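Local coordinates for probable acetyltransferase (Thermus thermophilus, PDB 3EXN), which binds acetyl coenzyme A and, as a member of the GNAT family, probably transfers its acetyl group to an acceptor substrate, at residues A[67-79]-A[91-105]. Sequence-based numbering, arbitrary orientation.
Sequences LFLGQEPVGYLDA and LSLLLIREDHQGRGL. With ACO (acetyl coenzyme *a), chain C.
Arg97 and Glu72 tie together one end of an antiparallel ladder between strands 72-79 and 91-96, and the arginine illustrates how a single side chain can join one strand to the loop leaving its neighbour. Its CB lies against Val74 O, which also accepts the backbone N of Arg97 at 2.9 Å. CD then passes Pro73 O at 3.5 Å, and the chain bends there (chi3 77°), turning the guanidinium toward Glu72 and Pro73. NE and NH2 take Asp99 side-on, one nitrogen to each carboxylate oxygen. NH1 reaches the anti lone pair of Glu72 OE2 at 2.9 Å in a nearly straight bond (170°), the two flat groups standing almost perpendicular, and adds a weak bond to Pro73 O. A lysine in its place, with one nitrogen, would probably lose either the two-pronged hold on Asp99 or the bond to Glu72, leaving Glu72 to Arg27 and the 98-100 turn less firmly held to strand 72-79. Asp99 OD1 also accepts His100 ND1, which helps fix the imidazole so that Val74 CG1 sits over its centre, 3.8 Å from the centroid, in a CH-pi contact.

Farther along, Tyr76 and Leu95 exchange backbone bonds, while a classic bulge sets both Ser92 and Leu93 opposite Asp78. Leu93 CD2 meets the edge of the Tyr76 ring at CD2, 3.9 Å away. Gly75 has no room for a CB, which would run into Leu95 O. Past Leu91, which still bonds to strand 122-128, the other edge turns to acetyl-CoA, as in GNAT folds: Leu94 N donates to the acetyl O at 2.8 Å, Ile96 N to O9P, and Gly102 N and Gly104 N to the pyrophosphate. Since main-chain N-H groups make these bonds, cofactor binding probably depends on where pairing with strand 72-79 places this backbone.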
ATOM      1  N   LEU A  67      -1.532   8.893  -2.300  1.00  6.00           N
ATOM      2  CA  LEU A  67      -2.505   9.333  -1.272  1.00  5.43           C
ATOM      3  C   LEU A  67      -2.272  10.782  -0.964  1.00  6.54           C
ATOM      4  O   LEU A  67      -1.152  11.178  -0.634  1.00  6.51           O
ATOM      5  CB  LEU A  67      -2.432   8.430  -0.030  1.00  5.41           C
ATOM      6  CG  LEU A  67      -2.515   6.923  -0.264  1.00  3.80           C
ATOM      7  CD1 LEU A  67      -2.409   6.156   1.065  1.00  7.84           C
ATOM      8  CD2 LEU A  67      -3.780   6.525  -0.992  1.00  5.13           C
ATOM      9  N   PHE A  68      -3.312  11.599  -1.178  1.00  6.26           N
ATOM     10  CA  PHE A  68      -3.165  13.048  -1.104  1.00  6.20           C
ATOM     11  C   PHE A  68      -4.019  13.629  -0.005  1.00  5.35           C
ATOM     12  O   PHE A  68      -5.174  13.276   0.148  1.00  5.89           O
ATOM     13  CB  PHE A  68      -3.528  13.742  -2.433  1.00  6.49           C
ATOM     14  CG  PHE A  68      -2.401  13.743  -3.465  1.00  7.61           C
ATOM     15  CD1 PHE A  68      -1.385  14.703  -3.443  1.00  7.93           C
ATOM     16  CD2 PHE A  68      -2.396  12.798  -4.486  1.00  9.22           C
ATOM     17  CE1 PHE A  68      -0.358  14.708  -4.407  1.00  7.07           C
ATOM     18  CE2 PHE A  68      -1.378  12.804  -5.506  1.00  8.55           C
ATOM     19  CZ  PHE A  68      -0.353  13.731  -5.449  1.00 10.27           C
ATOM     20  N   LEU A  69      -3.447  14.572   0.713  1.00  5.55           N
ATOM     21  CA  LEU A  69      -4.273  15.517   1.520  1.00  5.82           C
ATOM     22  C   LEU A  69      -4.127  16.870   0.837  1.00  7.13           C
ATOM     23  O   LEU A  69      -3.094  17.544   0.970  1.00  6.98           O
ATOM     24  CB  LEU A  69      -3.814  15.562   2.973  1.00  6.18           C
ATOM     25  CG  LEU A  69      -4.187  14.381   3.880  1.00  6.11           C
ATOM     26  CD1 LEU A  69      -3.555  14.539   5.246  1.00  8.66           C
ATOM     27  CD2 LEU A  69      -5.701  14.152   3.994  1.00  6.14           C
ATOM     28  N   GLY A  70      -5.158  17.266   0.097  1.00  7.67           N
ATOM     29  CA  GLY A  70      -5.072  18.453  -0.764  1.00  8.90           C
ATOM     30  C   GLY A  70      -3.994  18.205  -1.808  1.00  9.01           C
ATOM     31  O   GLY A  70      -4.076  17.220  -2.526  1.00  9.17           O
ATOM     32  N   GLN A  71      -2.980  19.076  -1.852  1.00  9.76           N
ATOM     33  CA  GLN A  71      -1.839  18.948  -2.780  1.00 11.47           C
ATOM     34  C   GLN A  71      -0.646  18.164  -2.252  1.00 10.78           C
ATOM     35  O   GLN A  71       0.358  17.998  -2.960  1.00 10.21           O
ATOM     36  CB  GLN A  71      -1.318  20.342  -3.170  1.00 12.65           C
ATOM     37  CG  GLN A  71      -2.292  21.111  -3.988  1.00 16.51           C
ATOM     38  CD  GLN A  71      -2.631  20.386  -5.267  1.00 21.09           C
ATOM     39  OE1 GLN A  71      -3.647  19.683  -5.337  1.00 26.42           O
ATOM     40  NE2 GLN A  71      -1.770  20.523  -6.287  1.00 23.54           N
ATOM     41  N   GLU A  72      -0.730  17.697  -1.013  1.00 10.04           N
ATOM     42  CA  GLU A  72       0.420  17.079  -0.386  1.00 10.01           C
ATOM     43  C   GLU A  72       0.339  15.572  -0.493  1.00  8.01           C
ATOM     44  O   GLU A  72      -0.635  14.987  -0.028  1.00  7.67           O
ATOM     45  CB  GLU A  72       0.501  17.505   1.079  1.00 10.08           C
ATOM     46  CG  GLU A  72       1.857  17.170   1.743  1.00 12.40           C
ATOM     47  CD  GLU A  72       3.048  17.979   1.192  1.00 15.32           C
ATOM     48  OE1 GLU A  72       2.849  19.041   0.552  1.00 16.80           O
ATOM     49  OE2 GLU A  72       4.203  17.538   1.408  1.00 17.06           O
ATOM     50  N   PRO A  73       1.358  14.932  -1.120  1.00  7.40           N
ATOM     51  CA  PRO A  73       1.391  13.467  -1.172  1.00  7.06           C
ATOM     52  C   PRO A  73       1.831  12.913   0.164  1.00  6.62           C
ATOM     53  O   PRO A  73       2.955  13.231   0.621  1.00  7.45           O
ATOM     54  CB  PRO A  73       2.431  13.171  -2.242  1.00  6.95           C
ATOM     55  CG  PRO A  73       3.287  14.352  -2.295  1.00  9.49           C
ATOM     56  CD  PRO A  73       2.558  15.536  -1.734  1.00  7.86           C
ATOM     57  N   VAL A  74       0.984  12.078   0.773  1.00  6.09           N
ATOM     58  CA  VAL A  74       1.191  11.611   2.132  1.00  4.70           C
ATOM     59  C   VAL A  74       1.181  10.087   2.250  1.00  4.59           C
ATOM     60  O   VAL A  74       1.246   9.546   3.345  1.00  4.44           O
ATOM     61  CB  VAL A  74       0.123  12.186   3.149  1.00  4.88           C
ATOM     62  CG1 VAL A  74       0.163  13.702   3.173  1.00  6.13           C
ATOM     63  CG2 VAL A  74      -1.287  11.681   2.817  1.00  5.58           C
ATOM     64  N   GLY A  75       1.186   9.398   1.126  1.00  3.69           N
ATOM     65  CA  GLY A  75       1.298   7.933   1.176  1.00  2.97           C
ATOM     66  C   GLY A  75       1.122   7.311  -0.180  1.00  2.76           C
ATOM     67  O   GLY A  75       1.027   8.013  -1.206  1.00  2.30           O
ATOM     68  N   TYR A  76       1.033   5.983  -0.171  1.00  2.80           N
ATOM     69  CA  TYR A  76       1.020   5.173  -1.387  1.00  3.63           C
ATOM     70  C   TYR A  76       0.288   3.874  -1.079  1.00  3.04           C
ATOM     71  O   TYR A  76       0.477   3.315  -0.005  1.00  4.28           O
ATOM     72  CB  TYR A  76       2.441   4.877  -1.837  1.00  3.12           C
ATOM     73  CG  TYR A  76       2.533   4.052  -3.084  1.00  3.58           C
ATOM     74  CD1 TYR A  76       2.087   4.550  -4.305  1.00  4.13           C
ATOM     75  CD2 TYR A  76       3.108   2.767  -3.058  1.00  5.04           C
ATOM     76  CE1 TYR A  76       2.181   3.792  -5.490  1.00  4.42           C
ATOM     77  CE2 TYR A  76       3.205   2.013  -4.223  1.00  7.12           C
ATOM     78  CZ  TYR A  76       2.725   2.529  -5.446  1.00  4.64           C
ATOM     79  OH  TYR A  76       2.828   1.756  -6.599  1.00  6.71           O
ATOM     80  N   LEU A  77      -0.550   3.401  -2.000  1.00  4.92           N
ATOM     81  CA  LEU A  77      -1.296   2.157  -1.843  1.00  3.97           C
ATOM     82  C   LEU A  77      -1.181   1.385  -3.163  1.00  3.41           C
ATOM     83  O   LEU A  77      -1.388   1.952  -4.227  1.00  2.47           O
ATOM     84  CB  LEU A  77      -2.765   2.421  -1.461  1.00  4.62           C
ATOM     85  CG  LEU A  77      -3.749   1.242  -1.231  1.00  3.97           C
ATOM     86  CD1 LEU A  77      -4.896   1.642  -0.288  1.00  4.77           C
ATOM     87  CD2 LEU A  77      -4.303   0.677  -2.587  1.00  5.99           C
ATOM     88  N   ASP A  78      -0.824   0.097  -3.081  1.00  3.47           N
ATOM     89  CA  ASP A  78      -0.551  -0.710  -4.316  1.00  4.93           C
ATOM     90  C   ASP A  78      -1.206  -2.040  -4.101  1.00  4.23           C
ATOM     91  O   ASP A  78      -0.899  -2.713  -3.131  1.00  6.02           O
ATOM     92  CB  ASP A  78       0.987  -0.850  -4.542  1.00  5.18           C
ATOM     93  CG  ASP A  78       1.375  -1.342  -5.957  1.00  5.65           C
ATOM     94  OD1 ASP A  78       0.592  -2.080  -6.634  1.00  3.40           O
ATOM     95  OD2 ASP A  78       2.493  -1.000  -6.404  1.00  5.56           O
ATOM     96  N   ALA A  79      -2.115  -2.397  -4.990  1.00  4.51           N
ATOM     97  CA  ALA A  79      -2.825  -3.682  -4.966  1.00  3.58           C
ATOM     98  C   ALA A  79      -2.883  -4.309  -6.369  1.00  4.12           C
ATOM     99  O   ALA A  79      -2.680  -3.643  -7.404  1.00  3.62           O
ATOM    100  CB  ALA A  79      -4.211  -3.474  -4.385  1.00  3.90           C
ATOM    101  N   LEU A  91      -3.419  -6.691  -1.455  1.00  4.26           N
ATOM    102  CA  LEU A  91      -2.720  -5.447  -1.156  1.00  4.15           C
ATOM    103  C   LEU A  91      -1.248  -5.832  -0.875  1.00  4.79           C
ATOM    104  O   LEU A  91      -0.947  -6.589   0.061  1.00  5.66           O
ATOM    105  CB  LEU A  91      -3.380  -4.731   0.071  1.00  5.41           C
ATOM    106  CG  LEU A  91      -2.745  -3.412   0.577  1.00  6.73           C
ATOM    107  CD1 LEU A  91      -3.065  -2.339  -0.373  1.00  7.80           C
ATOM    108  CD2 LEU A  91      -3.335  -3.104   1.999  1.00  9.96           C
ATOM    109  N   SER A  92      -0.318  -5.293  -1.687  1.00  5.81           N
ATOM    110  CA  SER A  92       1.135  -5.531  -1.525  1.00  4.48           C
ATOM    111  C   SER A  92       1.875  -4.444  -0.772  1.00  3.81           C
ATOM    112  O   SER A  92       2.929  -4.704  -0.221  1.00  2.00           O
ATOM    113  CB  SER A  92       1.812  -5.748  -2.906  1.00  5.25           C
ATOM    114  OG  SER A  92       1.777  -4.576  -3.716  1.00  5.29           O
ATOM    115  N   LEU A  93       1.322  -3.241  -0.741  1.00  3.51           N
ATOM    116  CA  LEU A  93       1.932  -2.140   0.005  1.00  2.99           C
ATOM    117  C   LEU A  93       0.898  -1.062   0.361  1.00  4.73           C
ATOM    118  O   LEU A  93       0.183  -0.529  -0.517  1.00  4.64           O
ATOM    119  CB  LEU A  93       3.092  -1.525  -0.800  1.00  3.58           C
ATOM    120  CG  LEU A  93       3.932  -0.472  -0.098  1.00  4.62           C
ATOM    121  CD1 LEU A  93       4.493  -1.005   1.230  1.00  7.39           C
ATOM    122  CD2 LEU A  93       5.037  -0.008  -1.059  1.00  6.58           C
ATOM    123  N   LEU A  94       0.843  -0.743   1.658  1.00  4.31           N
ATOM    124  CA  LEU A  94       0.168   0.460   2.155  1.00  3.73           C
ATOM    125  C   LEU A  94       1.189   1.227   3.029  1.00  3.48           C
ATOM    126  O   LEU A  94       1.700   0.723   4.010  1.00  4.96           O
ATOM    127  CB  LEU A  94      -1.062   0.082   2.981  1.00  2.57           C
ATOM    128  CG  LEU A  94      -1.814   1.226   3.678  1.00  5.45           C
ATOM    129  CD1 LEU A  94      -2.287   2.412   2.755  1.00  4.72           C
ATOM    130  CD2 LEU A  94      -3.022   0.668   4.468  1.00  4.50           C
ATOM    131  N   LEU A  95       1.523   2.423   2.606  1.00  4.14           N
ATOM    132  CA  LEU A  95       2.502   3.223   3.289  1.00  4.43           C
ATOM    133  C   LEU A  95       1.928   4.636   3.568  1.00  3.36           C
ATOM    134  O   LEU A  95       1.458   5.299   2.664  1.00  3.17           O
ATOM    135  CB  LEU A  95       3.786   3.292   2.437  1.00  3.92           C
ATOM    136  CG  LEU A  95       4.909   4.216   2.951  1.00  8.19           C
ATOM    137  CD1 LEU A  95       5.260   3.872   4.390  1.00 12.03           C
ATOM    138  CD2 LEU A  95       6.164   4.063   2.061  1.00  9.72           C
ATOM    139  N   ILE A  96       1.969   5.067   4.819  1.00  3.84           N
ATOM    140  CA  ILE A  96       1.687   6.471   5.176  1.00  4.48           C
ATOM    141  C   ILE A  96       3.020   7.105   5.520  1.00  4.70           C
ATOM    142  O   ILE A  96       3.832   6.554   6.295  1.00  5.31           O
ATOM    143  CB  ILE A  96       0.690   6.572   6.375  1.00  4.10           C
ATOM    144  CG1 ILE A  96      -0.631   5.841   6.100  1.00  4.77           C
ATOM    145  CG2 ILE A  96       0.469   8.044   6.794  1.00  4.26           C
ATOM    146  CD1 ILE A  96      -1.401   6.413   4.884  1.00  3.99           C
ATOM    147  N   ARG A  97       3.273   8.274   4.924  1.00  5.27           N
ATOM    148  CA  ARG A  97       4.494   9.023   5.135  1.00  6.53           C
ATOM    149  C   ARG A  97       4.692   9.224   6.638  1.00  7.69           C
ATOM    150  O   ARG A  97       3.736   9.511   7.376  1.00  6.78           O
ATOM    151  CB  ARG A  97       4.373  10.385   4.431  1.00  6.77           C
ATOM    152  CG  ARG A  97       5.602  10.894   3.771  1.00  9.97           C
ATOM    153  CD  ARG A  97       5.300  12.192   3.038  1.00 10.61           C
ATOM    154  NE  ARG A  97       5.195  13.340   3.948  1.00 10.75           N
ATOM    155  CZ  ARG A  97       4.871  14.576   3.563  1.00 11.33           C
ATOM    156  NH1 ARG A  97       4.598  14.845   2.287  1.00  9.64           N
ATOM    157  NH2 ARG A  97       4.865  15.567   4.456  1.00 14.14           N
ATOM    158  N   GLU A  98       5.942   9.131   7.069  1.00  8.17           N
ATOM    159  CA  GLU A  98       6.242   8.873   8.453  1.00  9.38           C
ATOM    160  C   GLU A  98       5.756  10.016   9.354  1.00 10.91           C
ATOM    161  O   GLU A  98       5.238   9.763  10.450  1.00 11.37           O
ATOM    162  CB  GLU A  98       7.743   8.640   8.587  1.00 10.74           C
ATOM    163  CG  GLU A  98       8.151   7.812   9.750  1.00 10.79           C
ATOM    164  CD  GLU A  98       9.608   7.376   9.655  1.00  9.44           C
ATOM    165  OE1 GLU A  98      10.001   6.694   8.687  1.00  5.64           O
ATOM    166  OE2 GLU A  98      10.326   7.700  10.592  1.00 10.99           O
ATOM    167  N   ASP A  99       5.849  11.265   8.874  1.00 10.87           N
ATOM    168  CA  ASP A  99       5.309  12.402   9.628  1.00 11.28           C
ATOM    169  C   ASP A  99       3.781  12.503   9.724  1.00 10.56           C
ATOM    170  O   ASP A  99       3.286  13.357  10.458  1.00 10.90           O
ATOM    171  CB  ASP A  99       5.882  13.746   9.151  1.00 11.96           C
ATOM    172  CG  ASP A  99       5.583  14.053   7.692  1.00 12.99           C
ATOM    173  OD1 ASP A  99       4.957  13.243   6.977  1.00 15.45           O
ATOM    174  OD2 ASP A  99       6.036  15.124   7.237  1.00 11.58           O
ATOM    175  N   HIS A 100       3.043  11.644   9.014  1.00  8.89           N
ATOM    176  CA  HIS A 100       1.573  11.646   9.023  1.00  9.71           C
ATOM    177  C   HIS A 100       0.971  10.362   9.593  1.00  9.04           C
ATOM    178  O   HIS A 100      -0.248  10.140   9.512  1.00  8.17           O
ATOM    179  CB  HIS A 100       1.056  11.879   7.586  1.00  9.68           C
ATOM    180  CG  HIS A 100       1.139  13.304   7.139  1.00 12.34           C
ATOM    181  ND1 HIS A 100       2.271  13.841   6.559  1.00 13.41           N
ATOM    182  CD2 HIS A 100       0.228  14.308   7.182  1.00 16.31           C
ATOM    183  CE1 HIS A 100       2.064  15.121   6.290  1.00 14.21           C
ATOM    184  NE2 HIS A 100       0.832  15.429   6.656  1.00 15.22           N
ATOM    185  N   GLN A 101       1.822   9.515  10.200  1.00  9.65           N
ATOM    186  CA  GLN A 101       1.362   8.262  10.783  1.00  9.39           C
ATOM    187  C   GLN A 101       0.582   8.490  12.092  1.00  9.79           C
ATOM    188  O   GLN A 101       0.707   9.531  12.741  1.00  8.28           O
ATOM    189  CB  GLN A 101       2.542   7.257  10.991  1.00  9.72           C
ATOM    190  CG  GLN A 101       3.059   6.602   9.694  1.00  8.89           C
ATOM    191  CD  GLN A 101       4.319   5.780   9.830  1.00 11.53           C
ATOM    192  OE1 GLN A 101       4.836   5.585  10.932  1.00  9.43           O
ATOM    193  NE2 GLN A 101       4.831   5.283   8.705  1.00  8.69           N
ATOM    194  N   GLY A 102      -0.242   7.513  12.456  1.00  9.50           N
ATOM    195  CA  GLY A 102      -0.988   7.573  13.719  1.00 10.52           C
ATOM    196  C   GLY A 102      -2.170   8.558  13.816  1.00 10.82           C
ATOM    197  O   GLY A 102      -2.566   8.942  14.928  1.00 11.68           O
ATOM    198  N   ARG A 103      -2.728   8.967  12.673  1.00  9.49           N
ATOM    199  CA  ARG A 103      -3.830   9.937  12.621  1.00  9.57           C
ATOM    200  C   ARG A 103      -5.029   9.314  11.907  1.00  8.75           C
ATOM    201  O   ARG A 103      -5.943  10.011  11.516  1.00 10.39           O
ATOM    202  CB  ARG A 103      -3.441  11.212  11.867  1.00  9.31           C
ATOM    203  CG  ARG A 103      -2.048  11.748  12.165  1.00 12.68           C
ATOM    204  CD  ARG A 103      -1.841  13.165  11.609  1.00 14.53           C
ATOM    205  NE  ARG A 103      -2.501  13.361  10.307  1.00 18.18           N
ATOM    206  CZ  ARG A 103      -2.714  14.551   9.737  1.00 19.21           C
ATOM    207  NH1 ARG A 103      -3.327  14.632   8.569  1.00 18.52           N
ATOM    208  NH2 ARG A 103      -2.319  15.666  10.334  1.00 20.38           N
ATOM    209  N   GLY A 104      -5.016   8.006  11.731  1.00  9.19           N
ATOM    210  CA  GLY A 104      -6.102   7.313  11.060  1.00  8.50           C
ATOM    211  C   GLY A 104      -6.084   7.282   9.550  1.00  8.26           C
ATOM    212  O   GLY A 104      -7.042   6.761   8.944  1.00  8.68           O
ATOM    213  N   LEU A 105      -5.030   7.789   8.918  1.00  6.46           N
ATOM    214  CA  LEU A 105      -4.998   7.830   7.453  1.00  6.92           C
ATOM    215  C   LEU A 105      -4.863   6.438   6.787  1.00  7.57           C
ATOM    216  O   LEU A 105      -5.437   6.211   5.701  1.00  7.89           O
ATOM    217  CB  LEU A 105      -3.910   8.756   6.972  1.00  6.14           C
ATOM    218  CG  LEU A 105      -4.017  10.212   7.388  1.00  3.96           C
ATOM    219  CD1 LEU A 105      -2.777  10.929   6.990  1.00  3.25           C
ATOM    220  CD2 LEU A 105      -5.249  10.954   6.783  1.00  4.98           C
TER
HETATM  221  O5B ACO C1001      -4.386   3.187  12.700  1.00 40.16           O
HETATM  222  P1A ACO C1001      -3.998   4.419  11.671  1.00 39.72           P
HETATM  223  O1A ACO C1001      -3.657   5.644  12.520  1.00 36.96           O
HETATM  224  O2A ACO C1001      -4.990   4.391  10.519  1.00 31.26           O
HETATM  225  O3A ACO C1001      -2.602   3.814  11.089  1.00 34.08           O
HETATM  226  P2A ACO C1001      -1.620   4.608  10.116  1.00 31.76           P
HETATM  227  O4A ACO C1001      -0.353   4.852  10.941  1.00 31.40           O
HETATM  228  O5A ACO C1001      -2.267   5.840   9.531  1.00 28.43           O
HETATM  229  O6A ACO C1001      -1.395   3.417   9.000  1.00 31.78           O
HETATM  230  CBP ACO C1001       0.404   1.802   8.481  1.00 27.77           C
HETATM  231  CCP ACO C1001      -0.858   2.116   9.305  1.00 29.91           C
HETATM  232  CDP ACO C1001      -0.053   1.754   7.035  1.00 24.05           C
HETATM  233  CEP ACO C1001       0.992   0.442   8.847  1.00 27.70           C
HETATM  234  CAP ACO C1001       1.463   2.919   8.686  1.00 28.96           C
HETATM  235  OAP ACO C1001       1.896   2.972  10.071  1.00 31.25           O
HETATM  236  C9P ACO C1001       2.719   2.723   7.859  1.00 28.38           C
HETATM  237  O9P ACO C1001       2.841   3.218   6.748  1.00 24.16           O
HETATM  238  N8P ACO C1001       3.694   2.011   8.418  1.00 30.05           N
HETATM  239  C7P ACO C1001       5.011   1.808   7.782  1.00 28.85           C
HETATM  240  C6P ACO C1001       4.948   1.052   6.456  1.00 27.91           C
HETATM  241  C5P ACO C1001       4.293  -0.311   6.633  1.00 29.30           C
HETATM  242  O5P ACO C1001       4.567  -1.057   7.597  1.00 29.15           O
HETATM  243  N4P ACO C1001       3.402  -0.636   5.684  1.00 29.18           N
HETATM  244  C3P ACO C1001       2.711  -1.906   5.701  1.00 27.42           C
HETATM  245  C2P ACO C1001       3.459  -2.955   4.916  1.00 29.24           C
HETATM  246  S1P ACO C1001       2.593  -4.532   4.870  1.00 34.54           S
HETATM  247  C   ACO C1001       1.487  -4.109   3.659  1.00 31.41           C
HETATM  248  O   ACO C1001       1.526  -3.000   3.194  1.00 28.49           O
HETATM  249  CH3 ACO C1001       0.462  -5.114   3.167  1.00 29.12           C
HETATM  250  O   HOH W   1       5.236  18.693   3.544  1.00 25.88           O
HETATM  251  O   HOH W   2       0.211  -4.660  -5.847  1.00  7.17           O
HETATM  252  O   HOH W   3       3.997  -2.939  -4.545  1.00 20.96           O